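Sensor histidine kinase CitA (Klebsiella pneumoniae, PDB 1P0Z) binds citrate, which is essential for inducing the citrate-fermentation genes, through the periplasmic domain of a membrane-bound histidine kinase that probably activates CitB by phosphorylation. Local coordinates at residues Gln18-Pro23 with Gly104-Gln109; Met22-Glu27 with Lys38-Pro43. All blocks are in the same frame, centred on the assembly; numbering follows the deposited sequence. Where two conformers were deposited one is given.

Contact 1 of 2, residues Gln18-Pro23 with Gly104-Gln109. With NA (sodium ion), chain L.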
ATOM      1  N   GLN A  18      -5.007   1.774  -8.226  1.00 18.69           N
ATOM      2  CA  GLN A  18      -5.782   3.001  -8.368  1.00 19.84           C
ATOM      3  C   GLN A  18      -5.236   4.112  -7.498  1.00 18.93           C
ATOM      4  O   GLN A  18      -5.077   5.248  -7.947  1.00 20.51           O
ATOM      5  CB  GLN A  18      -7.247   2.745  -7.992  1.00 19.78           C
ATOM      6  CG  GLN A  18      -7.940   1.912  -9.007  1.00 21.02           C
ATOM      7  CD  GLN A  18      -9.344   1.560  -8.599  1.00 24.85           C
ATOM      8  OE1 GLN A  18      -9.581   1.096  -7.481  1.00 25.35           O
ATOM      9  NE2 GLN A  18     -10.282   1.757  -9.505  1.00 25.08           N
ATOM     10  N   ILE A  19      -4.939   3.798  -6.240  1.00 16.81           N
ATOM     11  CA  ILE A  19      -4.465   4.828  -5.334  1.00 18.31           C
ATOM     12  C   ILE A  19      -3.093   5.313  -5.762  1.00 18.38           C
ATOM     13  O   ILE A  19      -2.822   6.540  -5.776  1.00 18.87           O
ATOM     14  CB  ILE A  19      -4.395   4.288  -3.886  1.00 18.39           C
ATOM     15  CG1 ILE A  19      -5.810   3.959  -3.410  1.00 19.06           C
ATOM     16  CG2 ILE A  19      -3.692   5.281  -2.982  1.00 18.86           C
ATOM     17  CD1 ILE A  19      -5.838   3.279  -2.062  1.00 20.96           C
ATOM     18  N   SER A  20      -2.211   4.379  -6.144  1.00 17.63           N
ATOM     19  CA  SER A  20      -0.844   4.795  -6.483  1.00 18.90           C
ATOM     20  C   SER A  20      -0.763   5.678  -7.724  1.00 20.37           C
ATOM     21  O   SER A  20       0.220   6.386  -7.908  1.00 20.30           O
ATOM     22  CB  SER A  20       0.080   3.566  -6.680  1.00 18.39           C
ATOM     23  OG  SER A  20      -0.315   2.806  -7.807  1.00 17.86           O
ATOM     24  N   ALA A  21      -1.781   5.612  -8.562  1.00 19.59           N
ATOM     25  CA  ALA A  21      -1.817   6.391  -9.809  1.00 22.06           C
ATOM     26  C   ALA A  21      -2.473   7.756  -9.641  1.00 23.20           C
ATOM     27  O   ALA A  21      -2.495   8.546 -10.612  1.00 25.60           O
ATOM     28  CB  ALA A  21      -2.554   5.590 -10.882  1.00 22.87           C
ATOM     29  N   MET A  22      -2.991   8.069  -8.455  1.00 23.25           N
ATOM     30  CA  MET A  22      -3.646   9.363  -8.270  1.00 23.78           C
ATOM     31  C   MET A  22      -2.652  10.521  -8.400  1.00 25.06           C
ATOM     32  O   MET A  22      -1.674  10.575  -7.677  1.00 24.04           O
ATOM     33  CB  MET A  22      -4.329   9.445  -6.897  1.00 24.73           C
ATOM     34  CG  MET A  22      -5.551   8.544  -6.777  1.00 26.27           C
ATOM     35  SD  MET A  22      -6.123   8.410  -5.092  1.00 30.34           S
ATOM     36  CE  MET A  22      -6.870  10.006  -4.837  1.00 31.64           C
ATOM     37  N   PRO A  23      -2.899  11.459  -9.333  1.00 24.91           N
ATOM     38  CA  PRO A  23      -1.982  12.588  -9.495  1.00 26.54           C
ATOM     39  C   PRO A  23      -1.757  13.348  -8.190  1.00 26.42           C
ATOM     40  O   PRO A  23      -0.641  13.777  -7.925  1.00 26.67           O
ATOM     41  CB  PRO A  23      -2.679  13.463 -10.556  1.00 25.89           C
ATOM     42  CG  PRO A  23      -3.374  12.439 -11.407  1.00 28.23           C
ATOM     43  CD  PRO A  23      -3.955  11.470 -10.359  1.00 26.52           C
ATOM     44  N   GLY A 104      -2.034  -5.878  -1.606  1.00 16.51           N
ATOM     45  CA  GLY A 104      -1.922  -5.569  -3.031  1.00 17.27           C
ATOM     46  C   GLY A 104      -0.905  -4.416  -3.000  1.00 17.29           C
ATOM     47  O   GLY A 104      -1.110  -3.449  -2.265  1.00 16.92           O
ATOM     48  N   LYS A 105       0.178  -4.516  -3.783  1.00 16.48           N
ATOM     49  CA  LYS A 105       1.236  -3.505  -3.800  1.00 16.71           C
ATOM     50  C   LYS A 105       1.414  -2.966  -5.186  1.00 16.41           C
ATOM     51  O   LYS A 105       1.296  -3.709  -6.154  1.00 16.74           O
ATOM     52  CB  LYS A 105       2.558  -4.121  -3.382  1.00 18.78           C
ATOM     53  CG  LYS A 105       2.506  -4.906  -2.032  1.00 21.13           C
ATOM     54  CD  LYS A 105       3.567  -4.358  -1.083  1.00 22.18           C
ATOM     55  CE  LYS A 105       3.770  -5.279   0.058  1.00 22.78           C
ATOM     56  NZ  LYS A 105       4.741  -4.640   0.983  1.00 22.85           N
ATOM     57  N   SER A 106       1.674  -1.653  -5.278  1.00 15.48           N
ATOM     58  CA  SER A 106       1.896  -1.066  -6.616  1.00 16.23           C
ATOM     59  C   SER A 106       2.785   0.156  -6.394  1.00 17.49           C
ATOM     60  O   SER A 106       2.615   0.895  -5.411  1.00 17.79           O
ATOM     61  CB  SER A 106       0.541  -0.626  -7.217  1.00 17.40           C
ATOM     62  OG  SER A 106       0.733  -0.178  -8.566  1.00 16.74           O
ATOM     63  N   PRO A 107       3.714   0.426  -7.335  1.00 16.91           N
ATOM     64  CA  PRO A 107       4.591   1.591  -7.151  1.00 18.15           C
ATOM     65  C   PRO A 107       3.846   2.879  -7.477  1.00 18.12           C
ATOM     66  O   PRO A 107       2.853   2.869  -8.229  1.00 18.21           O
ATOM     67  CB  PRO A 107       5.698   1.370  -8.202  1.00 18.59           C
ATOM     68  CG  PRO A 107       4.993   0.608  -9.322  1.00 19.45           C
ATOM     69  CD  PRO A 107       4.050  -0.348  -8.540  1.00 18.23           C
ATOM     70  N   ILE A 108       4.262   3.967  -6.856  0.66 18.14           N
ATOM     71  CA  ILE A 108       3.737   5.300  -7.185  0.66 18.09           C
ATOM     72  C   ILE A 108       4.877   5.817  -8.087  0.66 19.53           C
ATOM     73  O   ILE A 108       6.042   5.774  -7.687  0.66 17.33           O
ATOM     74  CB  ILE A 108       3.658   6.216  -5.955  0.66 18.17           C
ATOM     75  CG1 ILE A 108       2.845   5.557  -4.837  0.66 16.76           C
ATOM     76  CG2 ILE A 108       3.047   7.554  -6.373  0.66 17.71           C
ATOM     77  CD1 ILE A 108       2.843   6.371  -3.524  0.66 13.68           C
ATOM     78  N   GLN A 109       4.536   6.291  -9.286  1.00 19.89           N
ATOM     79  CA  GLN A 109       5.532   6.742 -10.280  1.00 20.46           C
ATOM     80  C   GLN A 109       5.336   8.167 -10.744  1.00 22.80           C
ATOM     81  O   GLN A 109       4.205   8.631 -10.819  1.00 21.95           O
ATOM     82  CB  GLN A 109       5.461   5.823 -11.494  1.00 22.67           C
ATOM     83  CG  GLN A 109       6.012   4.430 -11.211  1.00 23.17           C
ATOM     84  CD  GLN A 109       5.596   3.432 -12.256  1.00 25.02           C
ATOM     85  OE1 GLN A 109       4.434   3.012 -12.302  1.00 25.69           O
ATOM     86  NE2 GLN A 109       6.539   3.042 -13.125  1.00 26.26           N
TER
HETATM   87 NA    NA L1633       1.098   1.985  -9.576  1.00 19.11          NA
HETATM   88  O   HOH W   1       1.847   6.342 -10.067  1.00 22.79           O
HETATM   89  O   HOH W   2       1.832   3.818 -11.079  1.00 24.93           O
HETATM   90  O   HOH W   3       2.014   0.589 -11.451  1.00 22.98           O
HETATM   91  O   HOH W   4      -0.943   2.076 -10.782  1.00 20.21           O
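A sodium site joins the end of helix 6-20 to strand 101-109. Ser-20 OG, Ser-106 OG and Pro-107 O each bind the sodium ion at 2.4 Å. Three waters complete six ligands in a distorted octahedron. The three protein oxygens take one face and the waters the other, with a water roughly across the ion from each protein oxygen.

The ion brings polar atoms close without direct bonding between them. Ser-20 OG lies 3.2 Å from Pro-107 O, and both are held by the metal. Ser-20 OG sits between its own backbone N and carbonyl carbon, chi1 66°. From there it binds the ion and still hydrogen-bonds back to its helix at Ala-16 O. Ser-106 OG is anti to its own backbone N, chi1 -174°, which places it on the ion. It is also hydrogen-bonded to Ser-89 OG.

Two waters extend the link. One accepts from Gln-109 N at 2.8 Å and donates to Ser-20 O at 2.7 Å, so it bridges helix end and strand. A second, bound to the sodium, donates to Gln-109 OE1 at 3.0 Å. That side chain thus acts in the second shell and helps fix a metal-bound water.

Apolar contact is small. Ile-108 was modelled in two conformers; in one, its CG1 packs against Ser-20 CB at 3.9 Å. Lys-105, next to Ser-106, sends its side chain to the other side of the strand. There it binds citrate and forms a salt bridge with Asp-79. The strand therefore carries sodium ligands on one side and a citrate-binding lysine on the other. Six oxygens around the ion, from two hydroxyls, one backbone carbonyl and three waters, are typical of a sodium site in a protein.

Contact 2 of 2, residues Met22-Glu27 with Lys38-Pro43; sequences MPELVE and KALIDP
Leu-40 reaches across to Glu-24 and makes the largest share of this helix-helix contact. Its CD1 meets the backbone at Glu-24 O, 3.6 Å away. Its CD2 lies 3.9 Å from Glu-24 CB. The glutamate chain crosses the leucine at a slant, with Glu-24 OE1 4.0 Å from Leu-40 CD2. The leucine fork therefore rests on both main chain and side chain of one glutamate. In Leu-40, chi1 -70° with chi2 165° lays both methyls against Glu-24.

Deeper in, Leu-25 CD1 faces Ile-41 CD1 at 4.4 Å. This pair is buried and looser than the leucine-glutamate contact. Both residues also pack on Ile-19 of helix 6-20 and on the sheet, Leu-25 at Val-119, Ile-41 at Ile-53 and Val-55.

At the exposed edge the Glu-24 carboxylate forms a salt bridge with Arg-36, one turn before Leu-40. On the side of helix 34-47 remote from helix 23-30, Lys-38 NZ makes a salt bridge to the syn lone pair of Asp-42 OD2, 2.6 Å.

The segment axes approach to 10.4 Å at 138° between directions. Two consecutive helices, running obliquely antiparallel, cover one face of the antiparallel sheet in this extracellular PAS (Cache) domain.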
ATOM      1  N   MET A  22      -2.991   8.069  -8.455  1.00 23.25           N
ATOM      2  CA  MET A  22      -3.646   9.363  -8.270  1.00 23.78           C
ATOM      3  C   MET A  22      -2.652  10.521  -8.400  1.00 25.06           C
ATOM      4  O   MET A  22      -1.674  10.575  -7.677  1.00 24.04           O
ATOM      5  CB  MET A  22      -4.329   9.445  -6.897  1.00 24.73           C
ATOM      6  CG  MET A  22      -5.551   8.544  -6.777  1.00 26.27           C
ATOM      7  SD  MET A  22      -6.123   8.410  -5.092  1.00 30.34           S
ATOM      8  CE  MET A  22      -6.870  10.006  -4.837  1.00 31.64           C
ATOM      9  N   PRO A  23      -2.899  11.459  -9.333  1.00 24.91           N
ATOM     10  CA  PRO A  23      -1.982  12.588  -9.495  1.00 26.54           C
ATOM     11  C   PRO A  23      -1.757  13.348  -8.190  1.00 26.42           C
ATOM     12  O   PRO A  23      -0.641  13.777  -7.925  1.00 26.67           O
ATOM     13  CB  PRO A  23      -2.679  13.463 -10.556  1.00 25.89           C
ATOM     14  CG  PRO A  23      -3.374  12.439 -11.407  1.00 28.23           C
ATOM     15  CD  PRO A  23      -3.955  11.470 -10.359  1.00 26.52           C
ATOM     16  N   GLU A  24      -2.796  13.525  -7.382  1.00 26.33           N
ATOM     17  CA  GLU A  24      -2.612  14.237  -6.115  1.00 27.82           C
ATOM     18  C   GLU A  24      -1.674  13.511  -5.156  1.00 27.30           C
ATOM     19  O   GLU A  24      -0.915  14.159  -4.395  1.00 26.77           O
ATOM     20  CB  GLU A  24      -3.957  14.470  -5.435  1.00 29.60           C
ATOM     21  CG  GLU A  24      -4.817  15.493  -6.180  1.00 34.98           C
ATOM     22  CD  GLU A  24      -6.029  15.925  -5.385  1.00 37.69           C
ATOM     23  OE1 GLU A  24      -7.039  15.196  -5.355  1.00 40.46           O
ATOM     24  OE2 GLU A  24      -5.965  17.006  -4.778  1.00 40.40           O
ATOM     25  N   LEU A  25      -1.716  12.178  -5.177  1.00 26.88           N
ATOM     26  CA  LEU A  25      -0.825  11.425  -4.291  1.00 25.76           C
ATOM     27  C   LEU A  25       0.594  11.502  -4.827  1.00 25.86           C
ATOM     28  O   LEU A  25       1.539  11.640  -4.056  1.00 26.17           O
ATOM     29  CB  LEU A  25      -1.251   9.947  -4.181  1.00 25.85           C
ATOM     30  CG  LEU A  25      -0.333   9.141  -3.247  1.00 25.54           C
ATOM     31  CD1 LEU A  25      -0.390   9.680  -1.828  1.00 25.78           C
ATOM     32  CD2 LEU A  25      -0.788   7.659  -3.263  1.00 23.71           C
ATOM     33  N   VAL A  26       0.755  11.409  -6.148  1.00 25.30           N
ATOM     34  CA  VAL A  26       2.081  11.499  -6.738  1.00 25.76           C
ATOM     35  C   VAL A  26       2.701  12.835  -6.302  1.00 26.91           C
ATOM     36  O   VAL A  26       3.842  12.878  -5.861  1.00 26.74           O
ATOM     37  CB  VAL A  26       2.009  11.453  -8.283  1.00 26.51           C
ATOM     38  CG1 VAL A  26       3.376  11.832  -8.886  1.00 26.26           C
ATOM     39  CG2 VAL A  26       1.584  10.077  -8.749  1.00 25.12           C
ATOM     40  N   GLU A  27       1.926  13.914  -6.414  1.00 28.01           N
ATOM     41  CA  GLU A  27       2.426  15.232  -6.003  1.00 30.12           C
ATOM     42  C   GLU A  27       2.746  15.338  -4.517  1.00 29.43           C
ATOM     43  O   GLU A  27       3.815  15.854  -4.147  1.00 28.93           O
ATOM     44  CB  GLU A  27       1.429  16.337  -6.370  1.00 33.13           C
ATOM     45  CG  GLU A  27       1.945  17.740  -5.988  1.00 37.89           C
ATOM     46  CD  GLU A  27       1.021  18.856  -6.423  1.00 40.37           C
ATOM     47  OE1 GLU A  27       0.809  19.004  -7.643  1.00 42.44           O
ATOM     48  OE2 GLU A  27       0.510  19.588  -5.549  1.00 42.74           O
ATOM     49  N   LYS A  38      -2.046  12.223   4.366  1.00 26.17           N
ATOM     50  CA  LYS A  38      -3.063  11.763   5.321  1.00 26.55           C
ATOM     51  C   LYS A  38      -4.473  12.190   4.888  1.00 27.47           C
ATOM     52  O   LYS A  38      -5.423  11.412   4.957  1.00 26.80           O
ATOM     53  CB  LYS A  38      -2.766  12.331   6.716  1.00 29.47           C
ATOM     54  CG  LYS A  38      -3.752  11.895   7.787  1.00 30.81           C
ATOM     55  CD  LYS A  38      -3.421  12.610   9.108  1.00 33.96           C
ATOM     56  CE  LYS A  38      -4.004  11.908  10.342  1.00 35.89           C
ATOM     57  NZ  LYS A  38      -5.445  11.613  10.282  1.00 37.34           N
ATOM     58  N   ALA A  39      -4.602  13.447   4.448  1.00 27.42           N
ATOM     59  CA  ALA A  39      -5.901  13.955   3.994  1.00 28.60           C
ATOM     60  C   ALA A  39      -6.437  13.180   2.788  1.00 29.13           C
ATOM     61  O   ALA A  39      -7.663  13.020   2.621  1.00 29.12           O
ATOM     62  CB  ALA A  39      -5.789  15.436   3.644  1.00 27.96           C
ATOM     63  N   LEU A  40      -5.524  12.696   1.948  1.00 27.86           N
ATOM     64  CA  LEU A  40      -5.928  11.940   0.766  1.00 28.68           C
ATOM     65  C   LEU A  40      -6.255  10.479   1.087  1.00 28.11           C
ATOM     66  O   LEU A  40      -7.233   9.921   0.579  1.00 27.54           O
ATOM     67  CB  LEU A  40      -4.817  11.961  -0.291  1.00 29.32           C
ATOM     68  CG  LEU A  40      -4.518  13.281  -1.015  1.00 33.40           C
ATOM     69  CD1 LEU A  40      -3.148  13.205  -1.743  1.00 33.96           C
ATOM     70  CD2 LEU A  40      -5.648  13.584  -2.010  1.00 34.13           C
ATOM     71  N   ILE A  41      -5.442   9.863   1.935  1.00 26.80           N
ATOM     72  CA  ILE A  41      -5.633   8.448   2.232  1.00 25.19           C
ATOM     73  C   ILE A  41      -6.682   8.119   3.280  1.00 26.02           C
ATOM     74  O   ILE A  41      -7.390   7.140   3.152  1.00 24.27           O
ATOM     75  CB  ILE A  41      -4.302   7.791   2.638  1.00 25.48           C
ATOM     76  CG1 ILE A  41      -3.252   8.003   1.533  1.00 25.92           C
ATOM     77  CG2 ILE A  41      -4.518   6.324   2.906  1.00 24.55           C
ATOM     78  CD1 ILE A  41      -3.590   7.383   0.207  1.00 25.89           C
ATOM     79  N   ASP A  42      -6.790   8.941   4.326  1.00 25.44           N
ATOM     80  CA  ASP A  42      -7.783   8.644   5.365  1.00 26.26           C
ATOM     81  C   ASP A  42      -9.183   8.377   4.821  1.00 26.07           C
ATOM     82  O   ASP A  42      -9.823   7.420   5.232  1.00 26.31           O
ATOM     83  CB  ASP A  42      -7.893   9.795   6.372  1.00 28.29           C
ATOM     84  CG  ASP A  42      -6.837   9.748   7.460  1.00 31.07           C
ATOM     85  OD1 ASP A  42      -6.097   8.743   7.601  1.00 31.34           O
ATOM     86  OD2 ASP A  42      -6.758  10.742   8.235  1.00 32.63           O
ATOM     87  N   PRO A  43      -9.686   9.248   3.932  1.00 26.38           N
ATOM     88  CA  PRO A  43     -11.042   8.973   3.439  1.00 25.66           C
ATOM     89  C   PRO A  43     -11.106   7.674   2.650  1.00 25.50           C
ATOM     90  O   PRO A  43     -12.132   6.999   2.661  1.00 25.22           O
ATOM     91  CB  PRO A  43     -11.368  10.181   2.547  1.00 26.67           C
ATOM     92  CG  PRO A  43     -10.360  11.258   2.987  1.00 28.23           C
ATOM     93  CD  PRO A  43      -9.123  10.453   3.305  1.00 26.06           C
TER

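How the contacts relate
The two contacts lie 10 Å apart, centre to centre, and share Met-22 and Pro-23. Helix 6-20 ends in contact 1, helix 23-30 starts in both, helix 34-47 follows in contact 2, and strand 101-109 returns much later to contact 1. They meet directly: Ile-19 CG2 packs on Ile-41 CD1 at 3.8 Å, and Ile-108 CG2 on Val-26 CG2 at 3.8 Å. Contact 1 fixes the end of the first helix to the sheet. Contact 2 pairs the next two helices over the same sheet face. Together they join the three N-terminal helices to the strands of the citrate-binding domain.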